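Local coordinates for ABC transporter substrate-binding protein (Streptococcus pneumoniae, PDB 4OHN) that binds histidine in the cleft between its two lobes and probably delivers it to an ABC importer for uptake, at residues E53-T58 against I223-S228; A164-D167 against D171-D174; A71-T74 against L80-N83. One frame throughout, in Å; residues are numbered along the deposited sequence.

Contact 1: residues E53-T58 against I223-S228; sequences EKYGIT and INEAFS
Lys54 and Ala226 bring the two backbones nearest, with 6.8 Å between Lys54 CA and Ala226 CA, where the type I turn from Glu53 to Gly56 passes beside the helix 217-232. Tyr55 carries most of the contact. Its CG lies beside the backbone N and anti to the carbonyl carbon (chi1 -54°), which sends the ring out from the turn so that the hydroxyl end arrives at the helix flank. There Tyr55 OH lies 3.8 Å from Ala226 N and 3.9 Å from Glu225 CB, and ring atom CE2 sits 4.2 Å from Ala226 CB, the methyl meeting the ring obliquely. The hydroxyl is hydrogen-bonded to the carbonyl oxygen of Lys222, one turn back on the same helix, and this anchors the outer end of the ring. The turn itself is the end of helix 43-53, closed by a Schellman motif before strand 58-63: Gly56, with positive phi, is the C-prime residue, Gly56 N bonds to Glu53 O at 3.2 Å, and Ile57 N reaches back to Phe52 O. In one of its two conformers Lys54 packs by CG, 4.2 Å from Ala226 CB, and its NZ makes a salt bridge with Asp233. Glu225 stands at the outer margin, its extended chain crossing the tyrosine at about a right angle, with the carboxylate plane turned 50° from the ring. Trp11 meets the Tyr55 ring edge-to-face.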
loop_
_atom_site.group_PDB
_atom_site.type_symbol
_atom_site.label_atom_id
_atom_site.label_comp_id
_atom_site.label_asym_id
_atom_site.label_seq_id
_atom_site.Cartn_x
_atom_site.Cartn_y
_atom_site.Cartn_z
ATOM N N GLU A 53 -9.452 -12.983 13.661
ATOM C CA GLU A 53 -10.659 -13.567 14.242
ATOM C C GLU A 53 -10.603 -15.093 14.238
ATOM O O GLU A 53 -11.136 -15.732 15.146
ATOM C CB GLU A 53 -11.894 -13.101 13.451
ATOM C CG GLU A 53 -13.245 -13.454 14.040
ATOM C CD GLU A 53 -13.760 -14.874 13.734
ATOM O OE1 GLU A 53 -13.321 -15.568 12.779
ATOM O OE2 GLU A 53 -14.672 -15.295 14.469
ATOM N N LYS A 54 -9.986 -15.681 13.216
ATOM C CA LYS A 54 -9.896 -17.141 13.128
ATOM C C LYS A 54 -9.126 -17.723 14.319
ATOM O O LYS A 54 -9.269 -18.911 14.613
ATOM C CB LYS A 54 -9.207 -17.600 11.827
ATOM C CG LYS A 54 -9.899 -17.253 10.494
ATOM C CD LYS A 54 -11.181 -18.035 10.240
ATOM C CE LYS A 54 -11.807 -17.663 8.898
ATOM N NZ LYS A 54 -12.992 -18.495 8.564
ATOM N N TYR A 55 -8.308 -16.902 14.985
ATOM C CA TYR A 55 -7.448 -17.345 16.083
ATOM C C TYR A 55 -7.814 -16.702 17.416
ATOM O O TYR A 55 -7.101 -16.868 18.408
ATOM C CB TYR A 55 -5.970 -17.028 15.748
ATOM C CG TYR A 55 -5.561 -17.609 14.416
ATOM C CD1 TYR A 55 -5.423 -18.975 14.260
ATOM C CD2 TYR A 55 -5.360 -16.799 13.311
ATOM C CE1 TYR A 55 -5.083 -19.527 13.035
ATOM C CE2 TYR A 55 -5.023 -17.325 12.078
ATOM C CZ TYR A 55 -4.886 -18.699 11.948
ATOM O OH TYR A 55 -4.554 -19.290 10.754
ATOM N N GLY A 56 -8.910 -15.954 17.436
ATOM C CA GLY A 56 -9.337 -15.265 18.637
ATOM C C GLY A 56 -8.446 -14.100 19.032
ATOM O O GLY A 56 -8.437 -13.687 20.187
ATOM N N ILE A 57 -7.710 -13.555 18.062
ATOM C CA ILE A 57 -6.759 -12.470 18.279
ATOM C C ILE A 57 -7.358 -11.138 17.838
ATOM O O ILE A 57 -7.934 -11.047 16.756
ATOM C CB ILE A 57 -5.448 -12.765 17.501
ATOM C CG1 ILE A 57 -4.714 -13.931 18.169
ATOM C CG2 ILE A 57 -4.561 -11.539 17.425
ATOM C CD1 ILE A 57 -3.530 -14.493 17.366
ATOM N N THR A 58 -7.223 -10.134 18.698
ATOM C CA THR A 58 -7.660 -8.768 18.429
ATOM C C THR A 58 -6.470 -7.974 17.886
ATOM O O THR A 58 -5.357 -8.070 18.404
ATOM C CB THR A 58 -8.157 -8.107 19.720
ATOM O OG1 THR A 58 -9.323 -8.805 20.185
ATOM C CG2 THR A 58 -8.513 -6.657 19.518
ATOM N N ILE A 223 -1.336 -16.566 8.771
ATOM C CA ILE A 223 -2.008 -15.612 7.898
ATOM C C ILE A 223 -2.405 -16.346 6.615
ATOM O O ILE A 223 -3.547 -16.247 6.158
ATOM C CB ILE A 223 -1.097 -14.407 7.595
ATOM C CG1 ILE A 223 -0.857 -13.603 8.869
ATOM C CG2 ILE A 223 -1.695 -13.560 6.479
ATOM C CD1 ILE A 223 0.278 -12.605 8.741
ATOM N N ASN A 224 -1.488 -17.102 6.022
ATOM C CA ASN A 224 -1.801 -17.809 4.773
ATOM C C ASN A 224 -2.934 -18.817 4.944
ATOM O O ASN A 224 -3.814 -18.931 4.069
ATOM C CB ASN A 224 -0.555 -18.504 4.247
ATOM C CG ASN A 224 0.498 -17.543 3.728
ATOM O OD1 ASN A 224 0.190 -16.403 3.342
ATOM N ND2 ASN A 224 1.752 -17.980 3.710
ATOM N N GLU A 225 -2.927 -19.569 6.033
ATOM C CA GLU A 225 -4.000 -20.535 6.281
ATOM C C GLU A 225 -5.332 -19.832 6.425
ATOM O O GLU A 225 -6.360 -20.339 5.938
ATOM C CB GLU A 225 -3.705 -21.342 7.536
ATOM C CG GLU A 225 -2.533 -22.300 7.380
ATOM C CD GLU A 225 -2.041 -22.879 8.663
ATOM O OE1 GLU A 225 -2.645 -22.678 9.736
ATOM O OE2 GLU A 225 -1.002 -23.587 8.599
ATOM N N ALA A 226 -5.355 -18.683 7.097
ATOM C CA ALA A 226 -6.591 -17.933 7.225
ATOM C C ALA A 226 -7.061 -17.425 5.860
ATOM O O ALA A 226 -8.275 -17.436 5.581
ATOM C CB ALA A 226 -6.405 -16.785 8.173
ATOM N N PHE A 227 -6.147 -16.967 5.008
ATOM C CA PHE A 227 -6.570 -16.592 3.657
ATOM C C PHE A 227 -7.324 -17.767 2.997
ATOM O O PHE A 227 -8.358 -17.562 2.355
ATOM C CB PHE A 227 -5.394 -16.173 2.752
ATOM C CG PHE A 227 -4.755 -14.838 3.074
ATOM C CD1 PHE A 227 -5.353 -13.892 3.890
ATOM C CD2 PHE A 227 -3.528 -14.533 2.519
ATOM C CE1 PHE A 227 -4.739 -12.670 4.123
ATOM C CE2 PHE A 227 -2.917 -13.310 2.752
ATOM C CZ PHE A 227 -3.536 -12.374 3.569
ATOM N N SER A 228 -6.821 -18.996 3.131
ATOM C CA SER A 228 -7.494 -20.137 2.495
ATOM C C SER A 228 -8.946 -20.281 2.940
ATOM O O SER A 228 -9.824 -20.571 2.117
ATOM C CB SER A 228 -6.744 -21.436 2.774
ATOM O OG SER A 228 -5.450 -21.396 2.206
#

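Contact 2: residues A164-D167 against D171-D174; sequences ALID and DRID
Asp167 and Arg172 grip each other twice, through backbone and through side chain. Arg172 N donates to Asp167 O at 2.9 Å, and Arg172 NH1 donates to Asp167 OD1, also 2.9 Å, in a salt bridge with an N-H...O angle of 155°. The carboxylate oxygen lies close to the guanidinium plane, yet the nitrogen comes to it from above the carboxylate plane, the two planes being 75° apart. The arginine's CD also lies against the carboxylate, 3.4 Å from Asp167 OD1. The backbone bond belongs to a Schellman motif that ends helix 161-169: Asp171, with positive phi, is the C-prime residue, and its N pairs with Leu168 O before the chain turns into strand 175-179. On the buried side Ile173 closes the packing. Its CG1 sits between the backbone N and the carbonyl carbon (chi1 59°), which brings CD1 to 3.6 Å from Ala164 O; Tyr158 of strand 155-158 touches both residues and bonds to Asp167 OD2. The solvent side is much looser: Ile166 and Arg172 run side by side, with Ile166 CG2 4.1 Å from Arg172 NH1, and Asp171, exposed and with CB pointing away, makes a salt bridge through OD1 with Lys111.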
loop_
_atom_site.group_PDB
_atom_site.type_symbol
_atom_site.label_atom_id
_atom_site.label_comp_id
_atom_site.label_asym_id
_atom_site.label_seq_id
_atom_site.Cartn_x
_atom_site.Cartn_y
_atom_site.Cartn_z
ATOM N N ALA A 164 0.871 15.024 -1.413
ATOM C CA ALA A 164 1.329 15.046 -2.795
ATOM C C ALA A 164 0.182 15.435 -3.741
ATOM O O ALA A 164 0.368 16.178 -4.709
ATOM C CB ALA A 164 1.891 13.700 -3.185
ATOM N N LEU A 165 -1.010 14.925 -3.456
ATOM C CA LEU A 165 -2.181 15.207 -4.275
ATOM C C LEU A 165 -2.646 16.665 -4.142
ATOM O O LEU A 165 -3.057 17.258 -5.138
ATOM C CB LEU A 165 -3.314 14.244 -3.937
ATOM C CG LEU A 165 -3.111 12.868 -4.587
ATOM C CD1 LEU A 165 -3.920 11.787 -3.857
ATOM C CD2 LEU A 165 -3.463 12.889 -6.071
ATOM N N ILE A 166 -2.565 17.255 -2.953
ATOM C CA ILE A 166 -2.823 18.678 -2.816
ATOM C C ILE A 166 -1.803 19.472 -3.637
ATOM O O ILE A 166 -2.138 20.475 -4.284
ATOM C CB ILE A 166 -2.845 19.110 -1.329
ATOM C CG1 ILE A 166 -4.031 18.463 -0.605
ATOM C CG2 ILE A 166 -2.921 20.633 -1.173
ATOM C CD1 ILE A 166 -5.392 18.815 -1.132
ATOM N N ASP A 167 -0.560 19.024 -3.650
ATOM C CA ASP A 167 0.444 19.723 -4.437
ATOM C C ASP A 167 0.161 19.586 -5.946
ATOM O O ASP A 167 0.326 20.558 -6.689
ATOM C CB ASP A 167 1.866 19.278 -4.085
ATOM C CG ASP A 167 2.428 20.010 -2.886
ATOM O OD1 ASP A 167 1.648 20.576 -2.083
ATOM O OD2 ASP A 167 3.678 20.055 -2.737
ATOM N N ASP A 171 -0.688 22.664 -8.831
ATOM C CA ASP A 171 0.309 22.852 -9.893
ATOM C C ASP A 171 1.743 22.907 -9.363
ATOM O O ASP A 171 2.650 23.320 -10.083
ATOM C CB ASP A 171 0.017 24.109 -10.744
ATOM C CG ASP A 171 -1.123 23.942 -11.724
ATOM O OD1 ASP A 171 -1.695 22.830 -11.824
ATOM O OD2 ASP A 171 -1.438 24.959 -12.390
ATOM N N ARG A 172 1.966 22.445 -8.144
ATOM C CA ARG A 172 3.306 22.470 -7.576
ATOM C C ARG A 172 4.130 21.306 -8.111
ATOM O O ARG A 172 5.365 21.389 -8.177
ATOM C CB ARG A 172 3.255 22.436 -6.053
ATOM C CG ARG A 172 2.518 23.616 -5.458
ATOM C CD ARG A 172 2.254 23.390 -3.970
ATOM N NE ARG A 172 1.439 24.472 -3.423
ATOM C CZ ARG A 172 0.467 24.318 -2.533
ATOM N NH1 ARG A 172 0.186 23.135 -2.043
ATOM N NH2 ARG A 172 -0.196 25.368 -2.118
ATOM N N ILE A 173 3.457 20.223 -8.473
ATOM C CA ILE A 173 4.027 19.123 -9.254
ATOM C C ILE A 173 3.129 18.934 -10.465
ATOM O O ILE A 173 1.952 19.320 -10.436
ATOM C CB ILE A 173 4.200 17.804 -8.455
ATOM C CG1 ILE A 173 2.861 17.313 -7.893
ATOM C CG2 ILE A 173 5.203 18.030 -7.324
ATOM C CD1 ILE A 173 2.949 15.989 -7.142
ATOM N N ASP A 174 3.669 18.363 -11.532
ATOM C CA ASP A 174 2.920 18.110 -12.763
ATOM C C ASP A 174 2.371 16.691 -12.862
ATOM O O ASP A 174 1.388 16.453 -13.562
ATOM C CB ASP A 174 3.825 18.383 -13.968
ATOM C CG ASP A 174 4.289 19.820 -14.012
ATOM O OD1 ASP A 174 3.388 20.688 -14.052
ATOM O OD2 ASP A 174 5.512 20.075 -14.003
#

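Contact 3: residues A71-T74 against L80-N83; sequences AELT and LIWN. With HIS (histidine), chain B.
Leu73 meets Leu80 and Ile81 with its two methyl groups, joining helix 69-75 to the short strand that follows it. Along the helix, the carbonyl of Glu72, one step before this leucine, is tied to the connecting loop through the hydroxyl of Thr77. Leu73 then does the packing. Its CG is anti to the backbone N (chi1 -176°), carrying the branch from the helix toward the strand, where the two methyls divide the work. CD1 settles against the backbone, 3.9 Å from Leu80 N and 4.1 Å from Leu80 CA, while CD2 lies 3.9 Å from Ile81 CD1 and 4.2 Å from Ile81 CG1. The contact is apolar and buried. Here the chain passes from a helix lying against the sheet into strand 80-81, which pairs in parallel with 19-24 and antiparallel with 206-212, within the two-lobed fold of the periplasmic-binding-protein clan. The Leu80 side chain turns to the other side of that sheet, onto Phe52 of helix 43-53. Beyond the strand the chain runs on to the ligand: the imidazole NE2 of the bound histidine donates to Asn83 OD1 at 2.9 Å, with an angle of 148° at the hydrogen. Asn83 OD1 also takes a bond from Asp25 N and ND2 gives one to Gly32 O, two weak bonds that probably help set the rotation of the amide, while Arg91, Gln130 and Asp179 bond to the ligand as well.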
loop_
_atom_site.group_PDB
_atom_site.type_symbol
_atom_site.label_atom_id
_atom_site.label_comp_id
_atom_site.label_asym_id
_atom_site.label_seq_id
_atom_site.Cartn_x
_atom_site.Cartn_y
_atom_site.Cartn_z
ATOM N N ALA A 71 12.043 0.049 10.362
ATOM C CA ALA A 71 12.584 0.249 11.706
ATOM C C ALA A 71 11.560 -0.153 12.774
ATOM O O ALA A 71 11.910 -0.807 13.757
ATOM C CB ALA A 71 13.026 1.685 11.898
ATOM N N GLU A 72 10.301 0.207 12.581
ATOM C CA GLU A 72 9.277 -0.114 13.566
ATOM C C GLU A 72 9.056 -1.619 13.664
ATOM O O GLU A 72 8.793 -2.154 14.747
ATOM C CB GLU A 72 7.969 0.577 13.210
ATOM C CG GLU A 72 8.052 2.097 13.118
ATOM C CD GLU A 72 7.920 2.800 14.451
ATOM O OE1 GLU A 72 7.008 3.645 14.586
ATOM O OE2 GLU A 72 8.730 2.523 15.358
ATOM N N LEU A 73 9.127 -2.303 12.528
ATOM C CA LEU A 73 8.983 -3.743 12.503
ATOM C C LEU A 73 10.201 -4.420 13.147
ATOM O O LEU A 73 10.059 -5.287 14.013
ATOM C CB LEU A 73 8.780 -4.202 11.059
ATOM C CG LEU A 73 8.522 -5.696 10.842
ATOM C CD1 LEU A 73 7.265 -6.185 11.549
ATOM C CD2 LEU A 73 8.439 -6.006 9.363
ATOM N N THR A 74 11.398 -4.022 12.742
ATOM C CA THR A 74 12.615 -4.637 13.261
ATOM C C THR A 74 12.771 -4.420 14.760
ATOM O O THR A 74 13.185 -5.330 15.487
ATOM C CB THR A 74 13.840 -4.081 12.518
ATOM O OG1 THR A 74 13.734 -4.460 11.149
ATOM C CG2 THR A 74 15.150 -4.644 13.095
ATOM N N LEU A 80 3.489 -6.503 12.270
ATOM C CA LEU A 80 3.212 -6.674 10.855
ATOM C C LEU A 80 3.087 -5.331 10.210
ATOM O O LEU A 80 2.697 -4.357 10.856
ATOM C CB LEU A 80 1.887 -7.400 10.648
ATOM C CG LEU A 80 1.795 -8.853 11.115
ATOM C CD1 LEU A 80 0.376 -9.321 11.004
ATOM C CD2 LEU A 80 2.707 -9.741 10.280
ATOM N N ILE A 81 3.448 -5.275 8.941
ATOM C CA ILE A 81 3.128 -4.155 8.062
ATOM C C ILE A 81 2.016 -4.652 7.127
ATOM O O ILE A 81 2.211 -5.601 6.367
ATOM C CB ILE A 81 4.336 -3.683 7.245
ATOM C CG1 ILE A 81 5.507 -3.288 8.158
ATOM C CG2 ILE A 81 3.938 -2.533 6.318
ATOM C CD1 ILE A 81 6.817 -3.074 7.430
ATOM N N TRP A 82 0.853 -4.019 7.190
ATOM C CA TRP A 82 -0.318 -4.508 6.441
ATOM C C TRP A 82 -1.125 -3.281 6.052
ATOM O O TRP A 82 -1.853 -2.718 6.885
ATOM C CB TRP A 82 -1.144 -5.479 7.308
ATOM C CG TRP A 82 -2.150 -6.296 6.549
ATOM C CD1 TRP A 82 -2.754 -5.971 5.370
ATOM C CD2 TRP A 82 -2.686 -7.552 6.950
ATOM N NE1 TRP A 82 -3.621 -6.982 4.999
ATOM C CE2 TRP A 82 -3.597 -7.952 5.969
ATOM C CE3 TRP A 82 -2.448 -8.405 8.041
ATOM C CZ2 TRP A 82 -4.260 -9.169 6.037
ATOM C CZ3 TRP A 82 -3.121 -9.616 8.100
ATOM C CH2 TRP A 82 -4.005 -9.976 7.110
ATOM N N ASN A 83 -0.945 -2.837 4.809
ATOM C CA ASN A 83 -1.460 -1.548 4.340
ATOM C C ASN A 83 -1.098 -1.358 2.884
ATOM O O ASN A 83 -0.337 -0.467 2.517
ATOM C CB ASN A 83 -0.828 -0.422 5.179
ATOM C CG ASN A 83 -1.367 0.961 4.884
ATOM O OD1 ASN A 83 -0.592 1.854 4.520
ATOM N ND2 ASN A 83 -2.661 1.172 5.084
HETATM N N HIS B . 2.273 0.207 -2.121
HETATM C CA HIS B . 3.259 1.236 -1.710
HETATM C C HIS B . 4.263 0.661 -0.736
HETATM O O HIS B . 4.137 -0.527 -0.359
HETATM C CB HIS B . 2.585 2.529 -1.191
HETATM C CG HIS B . 2.024 2.498 0.200
HETATM N ND1 HIS B . 2.084 3.616 1.017
HETATM C CD2 HIS B . 1.318 1.571 0.893
HETATM C CE1 HIS B . 1.470 3.360 2.156
HETATM N NE2 HIS B . 0.989 2.128 2.105
HETATM O OXT HIS B . 5.191 1.410 -0.365
#

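In the fold
Contacts 1 and 3 share one lobe, their centres 18 Å apart, and they touch: Ile223 packs on Leu80 and Phe227 on Trp82, so helix 217-232 and strand 80-81 are parts of one core. Contact 2 lies in the other lobe, about 40 Å from contact 1 and 28 Å from contact 3 between centres, and opposite contact 1 across the chain's centre. Along the chain contact 3 closes before contact 2 opens, and both fall within the long loop closed by contact 1, because the chain has come back to the first lobe by strand 206-212, ahead of helix 217-232. Histidine lies in the cleft between, held by Asn83 on one side and Asp179 on the other.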